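Local structure of putative hemin transport system, substrate-binding protein (Burkholderia cenocepacia J2315, 5GIZ) at residues Arg169-Ala174 with Phe247-Gly252; Leu208-Gly213 with Leu243-Leu248; Arg239-Asp244 with Arg264-Ala269. The protein binds heme in the periplasm and probably delivers it to an inner-membrane hemin transport system. All blocks are in the same frame, centred on the assembly; numbering follows the deposited sequence.

How the contacts relate
Each contact has at least one segment on the run of strand 240-243, helix 245-249 and helix 255-269, in the C-terminal part of the protein. Contact 1 is nearest the heme site: A171 and A172 contact heme in heme-bound BhuT, whereas no heme is bound here. Contact 2, its centre about 10 Å from that of contact 1, shares F247 and L248 with it. Contact 3 lies about 11 Å from contact 2 between centres and shares L243 and D244; a probable hydrogen bond from I209 N to V241 O (3.0 Å) also links them. Contacts 1 and 3 are about 15 Å apart between centres, yet L248 CB packs on L243 CD2 at 3.9 Å.

Contact 1 (Arg169-Ala174 with Phe247-Gly252); sequences RTAADA and FLLGFG
T170 OG1 is gripped by two hydrogen bonds: it accepts from D173 N at 3.0 Å, with 159° at the hydrogen, and is also hydrogen-bonded to G167 O. The first is the N-cap bond of helix 171-178, with T170 at the cap position. The D173 carboxylate takes no part in the contact; OD1 is bonded to Q168 NE2 and N183 ND2, and OD2 forms a salt bridge to R177. No hydrogen bond joins the two segments; the first helical turn offers alanine methyls and backbone to L249 and F251. A171 CB sits 3.5 Å from L249 O and 4.0 Å from L249 CD2. With its CG beside the backbone N (chi1 -59°), L249 extends CD2 to the helix start, 3.7 Å from A172 N and 3.9 Å from A172 CB. In this periplasmic binding protein, built as two lobes around a ligand cleft, A171 and A172 contact heme in a heme-bound structure of this protein, and Y191, another heme contact, lies close beside A172. F251 follows helix 245-249 with a positive phi of 56°, and its ring reaches along the same helical turn. F251 CE1 meets A171 O at the ring edge, in the ring plane, 3.7 Å away, and lies 3.8 Å from A171 CB. Farther along the turn, A174 CB approaches F251 CZ obliquely at 3.7 Å. M175 and Y178 continue this packing down helix 171-178, while F251 O accepts a hydrogen bond from K107 NZ.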
ATOM      1  N   ARG A 169      10.101   1.633   9.378  1.00 15.93           N
ATOM      2  CA  ARG A 169       8.758   2.179   9.668  1.00 17.34           C
ATOM      3  C   ARG A 169       8.056   2.566   8.389  1.00 16.07           C
ATOM      4  O   ARG A 169       7.211   3.474   8.366  1.00 17.08           O
ATOM      5  CB  ARG A 169       8.800   3.384  10.597  1.00 20.11           C
ATOM      6  CG  ARG A 169       9.338   3.083  11.982  1.00 24.31           C
ATOM      7  CD  ARG A 169       9.086   4.350  12.773  1.00 29.05           C
ATOM      8  NE  ARG A 169       9.587   4.336  14.145  1.00 34.77           N
ATOM      9  CZ  ARG A 169       8.824   4.478  15.225  1.00 37.41           C
ATOM     10  NH1 ARG A 169       7.500   4.635  15.128  1.00 40.02           N
ATOM     11  NH2 ARG A 169       9.394   4.462  16.413  1.00 39.83           N
ATOM     12  N   THR A 170       8.363   1.839   7.310  1.00 14.48           N
ATOM     13  CA  THR A 170       7.693   2.058   6.016  1.00 13.60           C
ATOM     14  C   THR A 170       6.984   0.766   5.569  1.00 12.26           C
ATOM     15  O   THR A 170       7.348  -0.369   5.935  1.00 11.44           O
ATOM     16  CB  THR A 170       8.635   2.488   4.896  1.00 13.57           C
ATOM     17  OG1 THR A 170       9.623   1.458   4.706  1.00 12.72           O
ATOM     18  CG2 THR A 170       9.293   3.778   5.207  1.00 14.64           C
ATOM     19  N   ALA A 171       6.010   0.945   4.662  1.00 11.88           N
ATOM     20  CA  ALA A 171       5.335  -0.188   4.038  1.00 11.56           C
ATOM     21  C   ALA A 171       6.362  -1.036   3.295  1.00 11.23           C
ATOM     22  O   ALA A 171       6.329  -2.251   3.349  1.00 11.23           O
ATOM     23  CB  ALA A 171       4.261   0.312   3.054  1.00 12.18           C
ATOM     24  N   ALA A 172       7.237  -0.375   2.526  1.00 10.99           N
ATOM     25  CA  ALA A 172       8.228  -1.090   1.747  1.00 11.00           C
ATOM     26  C   ALA A 172       9.163  -1.955   2.611  1.00 10.92           C
ATOM     27  O   ALA A 172       9.457  -3.088   2.262  1.00 10.70           O
ATOM     28  CB  ALA A 172       9.055  -0.108   0.921  1.00 11.27           C
ATOM     29  N   ASP A 173       9.642  -1.409   3.728  1.00 10.69           N
ATOM     30  CA  ASP A 173      10.498  -2.167   4.647  1.00 11.23           C
ATOM     31  C   ASP A 173       9.779  -3.465   5.096  1.00 10.72           C
ATOM     32  O   ASP A 173      10.324  -4.547   5.086  1.00 10.67           O
ATOM     33  CB  ASP A 173      10.840  -1.309   5.868  1.00 12.05           C
ATOM     34  CG  ASP A 173      11.792  -1.990   6.797  1.00 13.12           C
ATOM     35  OD1 ASP A 173      13.013  -1.891   6.577  1.00 13.02           O
ATOM     36  OD2 ASP A 173      11.290  -2.630   7.745  1.00 15.12           O
ATOM     37  N   ALA A 174       8.513  -3.331   5.467  1.00 10.57           N
ATOM     38  CA  ALA A 174       7.738  -4.463   5.923  1.00 10.51           C
ATOM     39  C   ALA A 174       7.543  -5.491   4.811  1.00  9.94           C
ATOM     40  O   ALA A 174       7.680  -6.678   5.006  1.00  9.71           O
ATOM     41  CB  ALA A 174       6.390  -4.005   6.451  1.00 10.80           C
ATOM     42  N   PHE A 247      -0.856  -2.181  -4.965  1.00 11.04           N
ATOM     43  CA  PHE A 247      -0.777  -3.605  -4.706  1.00 11.21           C
ATOM     44  C   PHE A 247       0.408  -3.892  -3.795  1.00 11.03           C
ATOM     45  O   PHE A 247       0.283  -4.616  -2.814  1.00 10.59           O
ATOM     46  CB  PHE A 247      -0.617  -4.316  -6.062  1.00 11.68           C
ATOM     47  CG  PHE A 247      -0.499  -5.818  -6.022  1.00 12.69           C
ATOM     48  CD1 PHE A 247      -1.198  -6.592  -5.135  1.00 13.17           C
ATOM     49  CD2 PHE A 247       0.194  -6.441  -6.993  1.00 15.25           C
ATOM     50  CE1 PHE A 247      -1.145  -7.956  -5.175  1.00 12.97           C
ATOM     51  CE2 PHE A 247       0.271  -7.829  -7.021  1.00 15.19           C
ATOM     52  CZ  PHE A 247      -0.360  -8.569  -6.040  1.00 14.06           C
ATOM     53  N   LEU A 248       1.569  -3.333  -4.112  1.00 10.75           N
ATOM     54  CA  LEU A 248       2.774  -3.606  -3.317  1.00 11.15           C
ATOM     55  C   LEU A 248       2.654  -3.048  -1.901  1.00 11.17           C
ATOM     56  O   LEU A 248       2.981  -3.734  -0.907  1.00 10.72           O
ATOM     57  CB  LEU A 248       3.987  -2.978  -4.029  1.00 11.32           C
ATOM     58  CG  LEU A 248       5.329  -3.067  -3.314  1.00 12.12           C
ATOM     59  CD1 LEU A 248       5.778  -4.480  -3.032  1.00 11.91           C
ATOM     60  CD2 LEU A 248       6.381  -2.288  -4.108  1.00 12.03           C
ATOM     61  N   LEU A 249       2.232  -1.786  -1.770  1.00 11.10           N
ATOM     62  CA  LEU A 249       2.432  -1.014  -0.528  1.00 11.83           C
ATOM     63  C   LEU A 249       1.168  -0.800   0.282  1.00 12.20           C
ATOM     64  O   LEU A 249       1.258  -0.251   1.392  1.00 12.33           O
ATOM     65  CB  LEU A 249       3.027   0.350  -0.852  1.00 12.26           C
ATOM     66  CG  LEU A 249       4.378   0.368  -1.580  1.00 13.29           C
ATOM     67  CD1 LEU A 249       4.677   1.775  -2.089  1.00 13.89           C
ATOM     68  CD2 LEU A 249       5.479  -0.201  -0.703  1.00 13.87           C
ATOM     69  N   GLY A 250       0.004  -1.171  -0.253  1.00 11.69           N
ATOM     70  CA  GLY A 250      -1.254  -0.740   0.335  1.00 11.80           C
ATOM     71  C   GLY A 250      -1.614  -1.323   1.688  1.00 11.70           C
ATOM     72  O   GLY A 250      -2.391  -0.674   2.429  1.00 12.30           O
ATOM     73  N   PHE A 251      -1.109  -2.520   2.004  1.00 10.95           N
ATOM     74  CA  PHE A 251      -1.505  -3.187   3.267  1.00 10.62           C
ATOM     75  C   PHE A 251      -3.019  -3.335   3.356  1.00 10.71           C
ATOM     76  O   PHE A 251      -3.671  -2.800   4.259  1.00 11.41           O
ATOM     77  CB  PHE A 251      -0.857  -2.472   4.488  1.00 10.87           C
ATOM     78  CG  PHE A 251       0.473  -2.997   4.754  1.00 10.68           C
ATOM     79  CD1 PHE A 251       1.573  -2.493   4.086  1.00 10.87           C
ATOM     80  CD2 PHE A 251       0.640  -4.129   5.538  1.00 10.93           C
ATOM     81  CE1 PHE A 251       2.814  -3.026   4.260  1.00 11.00           C
ATOM     82  CE2 PHE A 251       1.889  -4.716   5.676  1.00 11.03           C
ATOM     83  CZ  PHE A 251       2.968  -4.177   5.029  1.00 10.89           C
ATOM     84  N   GLY A 252      -3.582  -4.035   2.383  1.00 10.21           N
ATOM     85  CA  GLY A 252      -4.970  -4.370   2.350  1.00 10.45           C
ATOM     86  C   GLY A 252      -5.266  -5.857   2.185  1.00 10.36           C
ATOM     87  O   GLY A 252      -4.399  -6.712   2.446  1.00 10.07           O
TER

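Contact 2 (Leu208-Gly213 with Leu243-Leu248); sequences LISDEG and LDALFL
Two backbone hydrogen bonds join the segments as a short parallel bridge between S210 and L243. L243 N donates in the carbonyl plane of I209 O at 3.2 Å, whereas D211 N reaches L243 O at 2.9 Å from well above its carbonyl plane. Beyond it both strands turn into helices with side-chain N-caps: S210 OG accepts from G213 N, and D244 OD2 from F247 N through its anti lone pair, each at 3.0 Å. One more bond crosses: E212, bent at chi2 (87°), folds its carboxylate back and the syn lone pair of OE1 takes A245 N at 3.1 Å. Acidic groups crowd this end, E212 OE2 lying 3.7 Å from D244 OD1. Two waters donate to D244 OD1, one also to D211 OD2, the other also to E212 OE2; this second water accepts from L246 N, and with the helix N-termini the waters probably ease the charge repulsion. The apolar part is one pair of methyls, L208 CD2 and L248 CD2, 4.2 Å apart. F154 of strand 151-159 touches both leucines, strand 206-210 lies between strands 151-159 and 240-243 in the sheet, and helix 255-269 packs L262 on L208 and R265 on L243.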
ATOM      1  N   LEU A 208      13.962  -2.458  -6.118  1.00 10.25           N
ATOM      2  CA  LEU A 208      12.527  -2.584  -6.161  1.00 10.40           C
ATOM      3  C   LEU A 208      11.969  -1.181  -6.330  1.00 10.71           C
ATOM      4  O   LEU A 208      12.405  -0.237  -5.687  1.00 10.88           O
ATOM      5  CB  LEU A 208      12.024  -3.156  -4.845  1.00 10.37           C
ATOM      6  CG  LEU A 208      10.520  -3.388  -4.674  1.00 10.44           C
ATOM      7  CD1 LEU A 208      10.023  -4.424  -5.691  1.00 10.81           C
ATOM      8  CD2 LEU A 208      10.219  -3.834  -3.238  1.00 10.48           C
ATOM      9  N   ILE A 209      11.000  -1.069  -7.202  1.00 11.01           N
ATOM     10  CA  ILE A 209      10.382   0.226  -7.523  1.00 11.74           C
ATOM     11  C   ILE A 209       8.938  -0.015  -7.913  1.00 12.19           C
ATOM     12  O   ILE A 209       8.573  -1.070  -8.455  1.00 11.87           O
ATOM     13  CB  ILE A 209      11.199   0.932  -8.634  1.00 12.50           C
ATOM     14  CG1 ILE A 209      10.758   2.379  -8.827  1.00 13.09           C
ATOM     15  CG2 ILE A 209      11.126   0.185  -9.923  1.00 12.91           C
ATOM     16  CD1 ILE A 209      11.706   3.129  -9.734  1.00 13.80           C
ATOM     17  N   SER A 210       8.073   0.959  -7.677  1.00 12.29           N
ATOM     18  CA  SER A 210       6.728   0.820  -8.182  1.00 12.68           C
ATOM     19  C   SER A 210       6.698   1.037  -9.709  1.00 12.74           C
ATOM     20  O   SER A 210       7.570   1.694 -10.275  1.00 12.89           O
ATOM     21  CB  SER A 210       5.736   1.749  -7.502  1.00 13.78           C
ATOM     22  OG  SER A 210       6.023   3.094  -7.846  1.00 15.27           O
ATOM     23  N   ASP A 211       5.640   0.509 -10.318  1.00 13.27           N
ATOM     24  CA  ASP A 211       5.391   0.766 -11.738  1.00 13.61           C
ATOM     25  C   ASP A 211       5.404   2.252 -12.004  1.00 14.06           C
ATOM     26  O   ASP A 211       6.031   2.699 -13.007  1.00 14.34           O
ATOM     27  CB  ASP A 211       4.037   0.229 -12.207  1.00 13.96           C
ATOM     28  CG  ASP A 211       3.925  -1.271 -12.099  1.00 14.02           C
ATOM     29  OD1 ASP A 211       4.945  -1.907 -11.759  1.00 15.40           O
ATOM     30  OD2 ASP A 211       2.804  -1.798 -12.348  1.00 15.04           O
ATOM     31  N   GLU A 212       4.754   3.016 -11.127  1.00 14.86           N
ATOM     32  CA  GLU A 212       4.672   4.461 -11.290  1.00 15.87           C
ATOM     33  C   GLU A 212       6.034   5.133 -11.208  1.00 16.17           C
ATOM     34  O   GLU A 212       6.370   6.009 -12.021  1.00 16.31           O
ATOM     35  CB  GLU A 212       3.733   5.040 -10.209  1.00 15.93           C
ATOM     36  CG  GLU A 212       2.285   4.552 -10.327  1.00 17.25           C
ATOM     37  CD  GLU A 212       1.931   3.246  -9.625  1.00 17.70           C
ATOM     38  OE1 GLU A 212       2.792   2.409  -9.309  1.00 15.94           O
ATOM     39  OE2 GLU A 212       0.724   3.031  -9.430  1.00 18.05           O
ATOM     40  N   GLY A 213       6.852   4.718 -10.238  1.00 15.38           N
ATOM     41  CA  GLY A 213       8.194   5.261 -10.102  1.00 14.76           C
ATOM     42  C   GLY A 213       9.072   4.912 -11.270  1.00 14.55           C
ATOM     43  O   GLY A 213       9.925   5.710 -11.675  1.00 14.06           O
ATOM     44  N   LEU A 243       6.500  -3.415  -9.305  1.00 11.27           N
ATOM     45  CA  LEU A 243       5.157  -3.829  -9.001  0.50 11.17           C
ATOM     46  C   LEU A 243       4.293  -2.558  -8.850  1.00 11.62           C
ATOM     47  O   LEU A 243       4.775  -1.505  -8.452  1.00 12.34           O
ATOM     48  CB  LEU A 243       5.131  -4.751  -7.750  0.50 11.06           C
ATOM     49  CG  LEU A 243       3.836  -5.513  -7.495  0.50 10.90           C
ATOM     50  CD1 LEU A 243       3.533  -6.509  -8.593  0.50 10.81           C
ATOM     51  CD2 LEU A 243       3.922  -6.265  -6.187  0.50 10.88           C
ATOM     52  N   ASP A 244       3.029  -2.703  -9.119  1.00 12.75           N
ATOM     53  CA  ASP A 244       2.078  -1.612  -8.907  1.00 13.18           C
ATOM     54  C   ASP A 244       2.087  -1.092  -7.493  1.00 12.32           C
ATOM     55  O   ASP A 244       2.097  -1.895  -6.566  1.00 11.63           O
ATOM     56  CB  ASP A 244       0.708  -2.173  -9.260  1.00 15.12           C
ATOM     57  CG  ASP A 244      -0.391  -1.296  -8.914  1.00 16.33           C
ATOM     58  OD1 ASP A 244      -0.716  -0.352  -9.715  1.00 18.77           O
ATOM     59  OD2 ASP A 244      -0.999  -1.506  -7.880  1.00 13.73           O
ATOM     60  N   ALA A 245       2.114   0.221  -7.293  1.00 12.12           N
ATOM     61  CA  ALA A 245       2.310   0.781  -5.972  1.00 12.04           C
ATOM     62  C   ALA A 245       1.196   0.379  -4.989  1.00 11.45           C
ATOM     63  O   ALA A 245       1.499   0.036  -3.840  1.00 11.37           O
ATOM     64  CB  ALA A 245       2.325   2.299  -6.039  1.00 12.83           C
ATOM     65  N   LEU A 246      -0.066   0.486  -5.372  1.00 11.06           N
ATOM     66  CA  LEU A 246      -1.139   0.157  -4.448  1.00 11.12           C
ATOM     67  C   LEU A 246      -1.098  -1.311  -4.016  1.00 10.76           C
ATOM     68  O   LEU A 246      -1.210  -1.632  -2.840  1.00 10.35           O
ATOM     69  CB  LEU A 246      -2.497   0.507  -5.006  1.00 11.67           C
ATOM     70  CG  LEU A 246      -3.715   0.070  -4.161  1.00 12.04           C
ATOM     71  CD1 LEU A 246      -3.714   0.770  -2.829  1.00 12.23           C
ATOM     72  CD2 LEU A 246      -4.969   0.396  -4.956  1.00 12.67           C
ATOM     73  N   PHE A 247      -0.856  -2.181  -4.965  1.00 11.04           N
ATOM     74  CA  PHE A 247      -0.777  -3.605  -4.706  1.00 11.21           C
ATOM     75  C   PHE A 247       0.408  -3.892  -3.795  1.00 11.03           C
ATOM     76  O   PHE A 247       0.283  -4.616  -2.814  1.00 10.59           O
ATOM     77  CB  PHE A 247      -0.617  -4.316  -6.062  1.00 11.68           C
ATOM     78  CG  PHE A 247      -0.499  -5.818  -6.022  1.00 12.69           C
ATOM     79  CD1 PHE A 247      -1.198  -6.592  -5.135  1.00 13.17           C
ATOM     80  CD2 PHE A 247       0.194  -6.441  -6.993  1.00 15.25           C
ATOM     81  CE1 PHE A 247      -1.145  -7.956  -5.175  1.00 12.97           C
ATOM     82  CE2 PHE A 247       0.271  -7.829  -7.021  1.00 15.19           C
ATOM     83  CZ  PHE A 247      -0.360  -8.569  -6.040  1.00 14.06           C
ATOM     84  N   LEU A 248       1.569  -3.333  -4.112  1.00 10.75           N
ATOM     85  CA  LEU A 248       2.774  -3.606  -3.317  1.00 11.15           C
ATOM     86  C   LEU A 248       2.654  -3.048  -1.901  1.00 11.17           C
ATOM     87  O   LEU A 248       2.981  -3.734  -0.907  1.00 10.72           O
ATOM     88  CB  LEU A 248       3.987  -2.978  -4.029  1.00 11.32           C
ATOM     89  CG  LEU A 248       5.329  -3.067  -3.314  1.00 12.12           C
ATOM     90  CD1 LEU A 248       5.778  -4.480  -3.032  1.00 11.91           C
ATOM     91  CD2 LEU A 248       6.381  -2.288  -4.108  1.00 12.03           C
TER
HETATM   92  O   HOH W   1       0.477  -0.130 -12.240  1.00 26.95           O
HETATM   93  O   HOH W   2      -0.952   1.528  -8.009  1.00 13.59           O

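Contact 3 (Arg239-Asp244 with Arg264-Ala269); sequences RVVSLD and RRLSDA
Strand 240-243, a parallel strand of the α/β sheet in the C-terminal lobe, is packed against the last turns of helix 255-269, which runs back nearly antiparallel to it, the short axes 160° apart and 8.7 Å at closest. R239 opens the contact: with CG anti to the backbone N, chi1 puts R239 CG 3.7 Å from A269 CB, and the bend at chi3 then turns NE to A269 O. The edge of its guanidinium meets the helix there, NE giving A269 O only a weak hydrogen bond, while NH1 bonds to D205 O. V240 points away from helix 255-269 and touches H220, L223 and L224 of helix 220-225. V241 fills the middle with both branches, CG1 lying 3.6 Å from R265 CB and CG2 touching A269 CB at 4.0 Å and, more loosely, L266 CD2. S242 directs its side chain the other way, but its carbonyl faces the helix. The R265 chain, extended from CG to NE, crosses V241 obliquely and carries NH1 to S242 O at 2.7 Å, near the guanidinium plane and in the carbonyl plane, though bent to 135° at the hydrogen. A water in the guanidinium plane, at its edge, accepts from the same NH1 and is hydrogen-bonded to S242 OG. L243 meets R265 at about a right angle, and its CD1 methyl sits over the centre of one guanidinium face, 3.5 Å from R265 CZ.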
ATOM      1  N   ARG A 239      19.506  -5.841 -12.011  1.00 12.83           N
ATOM      2  CA  ARG A 239      18.422  -6.556 -11.299  1.00 13.46           C
ATOM      3  C   ARG A 239      17.379  -5.611 -10.692  1.00 12.80           C
ATOM      4  O   ARG A 239      17.619  -4.932  -9.705  1.00 12.21           O
ATOM      5  CB  ARG A 239      19.036  -7.396 -10.209  1.00 14.55           C
ATOM      6  CG  ARG A 239      18.277  -8.581  -9.806  1.00 15.95           C
ATOM      7  CD  ARG A 239      19.140  -9.369  -8.830  1.00 16.53           C
ATOM      8  NE  ARG A 239      20.237 -10.179  -9.351  1.00 16.44           N
ATOM      9  CZ  ARG A 239      21.488 -10.202  -8.865  1.00 15.89           C
ATOM     10  NH1 ARG A 239      21.906  -9.357  -7.896  1.00 15.30           N
ATOM     11  NH2 ARG A 239      22.394 -11.080  -9.343  1.00 16.38           N
ATOM     12  N   VAL A 240      16.277  -5.507 -11.406  1.00 12.85           N
ATOM     13  CA  VAL A 240      15.181  -4.599 -11.111  1.00 12.31           C
ATOM     14  C   VAL A 240      13.901  -5.386 -11.021  1.00 11.87           C
ATOM     15  O   VAL A 240      13.636  -6.234 -11.897  1.00 11.60           O
ATOM     16  CB  VAL A 240      15.064  -3.552 -12.257  1.00 13.23           C
ATOM     17  CG1 VAL A 240      13.898  -2.605 -12.045  1.00 13.19           C
ATOM     18  CG2 VAL A 240      16.368  -2.787 -12.396  1.00 13.11           C
ATOM     19  N   VAL A 241      13.075  -5.077 -10.010  1.00 11.04           N
ATOM     20  CA  VAL A 241      11.722  -5.611  -9.893  1.00 11.04           C
ATOM     21  C   VAL A 241      10.753  -4.448  -9.758  1.00 11.04           C
ATOM     22  O   VAL A 241      10.967  -3.555  -8.939  1.00 10.69           O
ATOM     23  CB  VAL A 241      11.567  -6.487  -8.644  1.00 11.19           C
ATOM     24  CG1 VAL A 241      10.127  -6.839  -8.382  1.00 11.84           C
ATOM     25  CG2 VAL A 241      12.407  -7.752  -8.846  1.00 11.23           C
ATOM     26  N   SER A 242       9.713  -4.461 -10.576  1.00 11.44           N
ATOM     27  CA  SER A 242       8.630  -3.476 -10.451  1.00 11.75           C
ATOM     28  C   SER A 242       7.351  -4.163 -10.004  1.00 11.66           C
ATOM     29  O   SER A 242       7.144  -5.339 -10.314  1.00 12.11           O
ATOM     30  CB  SER A 242       8.445  -2.709 -11.767  1.00 12.32           C
ATOM     31  OG  SER A 242       8.099  -3.543 -12.836  1.00 13.36           O
ATOM     32  N   LEU A 243       6.500  -3.415  -9.305  1.00 11.27           N
ATOM     33  CA  LEU A 243       5.157  -3.829  -9.001  0.50 11.17           C
ATOM     34  C   LEU A 243       4.293  -2.558  -8.850  1.00 11.62           C
ATOM     35  O   LEU A 243       4.775  -1.505  -8.452  1.00 12.34           O
ATOM     36  CB  LEU A 243       5.131  -4.751  -7.750  0.50 11.06           C
ATOM     37  CG  LEU A 243       3.836  -5.513  -7.495  0.50 10.90           C
ATOM     38  CD1 LEU A 243       3.533  -6.509  -8.593  0.50 10.81           C
ATOM     39  CD2 LEU A 243       3.922  -6.265  -6.187  0.50 10.88           C
ATOM     40  N   ASP A 244       3.029  -2.703  -9.119  1.00 12.75           N
ATOM     41  CA  ASP A 244       2.078  -1.612  -8.907  1.00 13.18           C
ATOM     42  C   ASP A 244       2.087  -1.092  -7.493  1.00 12.32           C
ATOM     43  O   ASP A 244       2.097  -1.895  -6.566  1.00 11.63           O
ATOM     44  CB  ASP A 244       0.708  -2.173  -9.260  1.00 15.12           C
ATOM     45  CG  ASP A 244      -0.391  -1.296  -8.914  1.00 16.33           C
ATOM     46  OD1 ASP A 244      -0.716  -0.352  -9.715  1.00 18.77           O
ATOM     47  OD2 ASP A 244      -0.999  -1.506  -7.880  1.00 13.73           O
ATOM     48  N   ARG A 264       8.032 -14.089  -5.355  1.00 10.23           N
ATOM     49  CA  ARG A 264       8.250 -14.730  -6.651  1.00 10.42           C
ATOM     50  C   ARG A 264       9.173 -13.863  -7.481  1.00 10.06           C
ATOM     51  O   ARG A 264      10.117 -14.355  -8.090  1.00  9.67           O
ATOM     52  CB  ARG A 264       6.936 -14.900  -7.455  1.00 10.93           C
ATOM     53  CG  ARG A 264       7.069 -15.486  -8.839  1.00 12.14           C
ATOM     54  CD  ARG A 264       5.838 -15.344  -9.755  1.00 13.26           C
ATOM     55  NE  ARG A 264       4.757 -16.166  -9.258  1.00 13.91           N
ATOM     56  CZ  ARG A 264       3.648 -15.711  -8.720  1.00 15.06           C
ATOM     57  NH1 ARG A 264       3.394 -14.431  -8.664  1.00 15.20           N
ATOM     58  NH2 ARG A 264       2.727 -16.571  -8.275  1.00 16.03           N
ATOM     59  N   ARG A 265       8.876 -12.578  -7.538  1.00 10.02           N
ATOM     60  CA  ARG A 265       9.665 -11.669  -8.367  1.00 10.46           C
ATOM     61  C   ARG A 265      11.117 -11.513  -7.939  1.00 10.43           C
ATOM     62  O   ARG A 265      12.074 -11.512  -8.746  1.00 10.50           O
ATOM     63  CB  ARG A 265       8.994 -10.302  -8.564  1.00 10.84           C
ATOM     64  CG  ARG A 265       7.620 -10.421  -9.256  1.00 11.56           C
ATOM     65  CD  ARG A 265       7.058  -9.064  -9.668  1.00 12.14           C
ATOM     66  NE  ARG A 265       5.778  -9.311 -10.273  1.00 12.95           N
ATOM     67  CZ  ARG A 265       5.118  -8.472 -11.057  1.00 13.82           C
ATOM     68  NH1 ARG A 265       5.589  -7.264 -11.357  1.00 14.99           N
ATOM     69  NH2 ARG A 265       4.013  -8.876 -11.570  1.00 13.49           N
ATOM     70  N   LEU A 266      11.306 -11.486  -6.636  1.00 10.09           N
ATOM     71  CA  LEU A 266      12.670 -11.384  -6.117  1.00 10.06           C
ATOM     72  C   LEU A 266      13.393 -12.712  -6.404  1.00 10.09           C
ATOM     73  O   LEU A 266      14.591 -12.705  -6.750  1.00 10.43           O
ATOM     74  CB  LEU A 266      12.653 -11.149  -4.615  1.00 10.46           C
ATOM     75  CG  LEU A 266      12.175  -9.787  -4.138  1.00 10.56           C
ATOM     76  CD1 LEU A 266      12.217  -9.734  -2.638  1.00 10.94           C
ATOM     77  CD2 LEU A 266      13.053  -8.651  -4.625  1.00 11.03           C
ATOM     78  N   SER A 267      12.680 -13.823  -6.264  1.00 10.04           N
ATOM     79  CA  SER A 267      13.235 -15.150  -6.495  1.00 10.24           C
ATOM     80  C   SER A 267      13.650 -15.351  -7.956  1.00  9.93           C
ATOM     81  O   SER A 267      14.731 -15.919  -8.265  1.00 10.49           O
ATOM     82  CB  SER A 267      12.283 -16.249  -6.054  1.00 10.57           C
ATOM     83  OG  SER A 267      12.080 -16.143  -4.657  1.00 10.82           O
ATOM     84  N   ASP A 268      12.797 -14.893  -8.884  1.00  9.89           N
ATOM     85  CA  ASP A 268      13.140 -14.948 -10.293  1.00 10.13           C
ATOM     86  C   ASP A 268      14.362 -14.073 -10.538  1.00  9.98           C
ATOM     87  O   ASP A 268      15.309 -14.456 -11.269  1.00 10.62           O
ATOM     88  CB  ASP A 268      11.956 -14.420 -11.126  1.00 10.26           C
ATOM     89  CG  ASP A 268      10.804 -15.431 -11.327  1.00 10.73           C
ATOM     90  OD1 ASP A 268      10.899 -16.604 -10.932  1.00 11.54           O
ATOM     91  OD2 ASP A 268       9.796 -14.993 -11.932  1.00 10.67           O
ATOM     92  N   ALA A 269      14.357 -12.867  -9.956  1.00  9.90           N
ATOM     93  CA  ALA A 269      15.433 -11.938 -10.186  1.00  9.74           C
ATOM     94  C   ALA A 269      16.789 -12.466  -9.711  1.00  9.92           C
ATOM     95  O   ALA A 269      17.802 -12.152 -10.337  1.00 10.86           O
ATOM     96  CB  ALA A 269      15.180 -10.614  -9.527  1.00  9.66           C
TER
HETATM   97  O   HOH W   3       5.254  -4.350 -12.659  1.00 15.73           O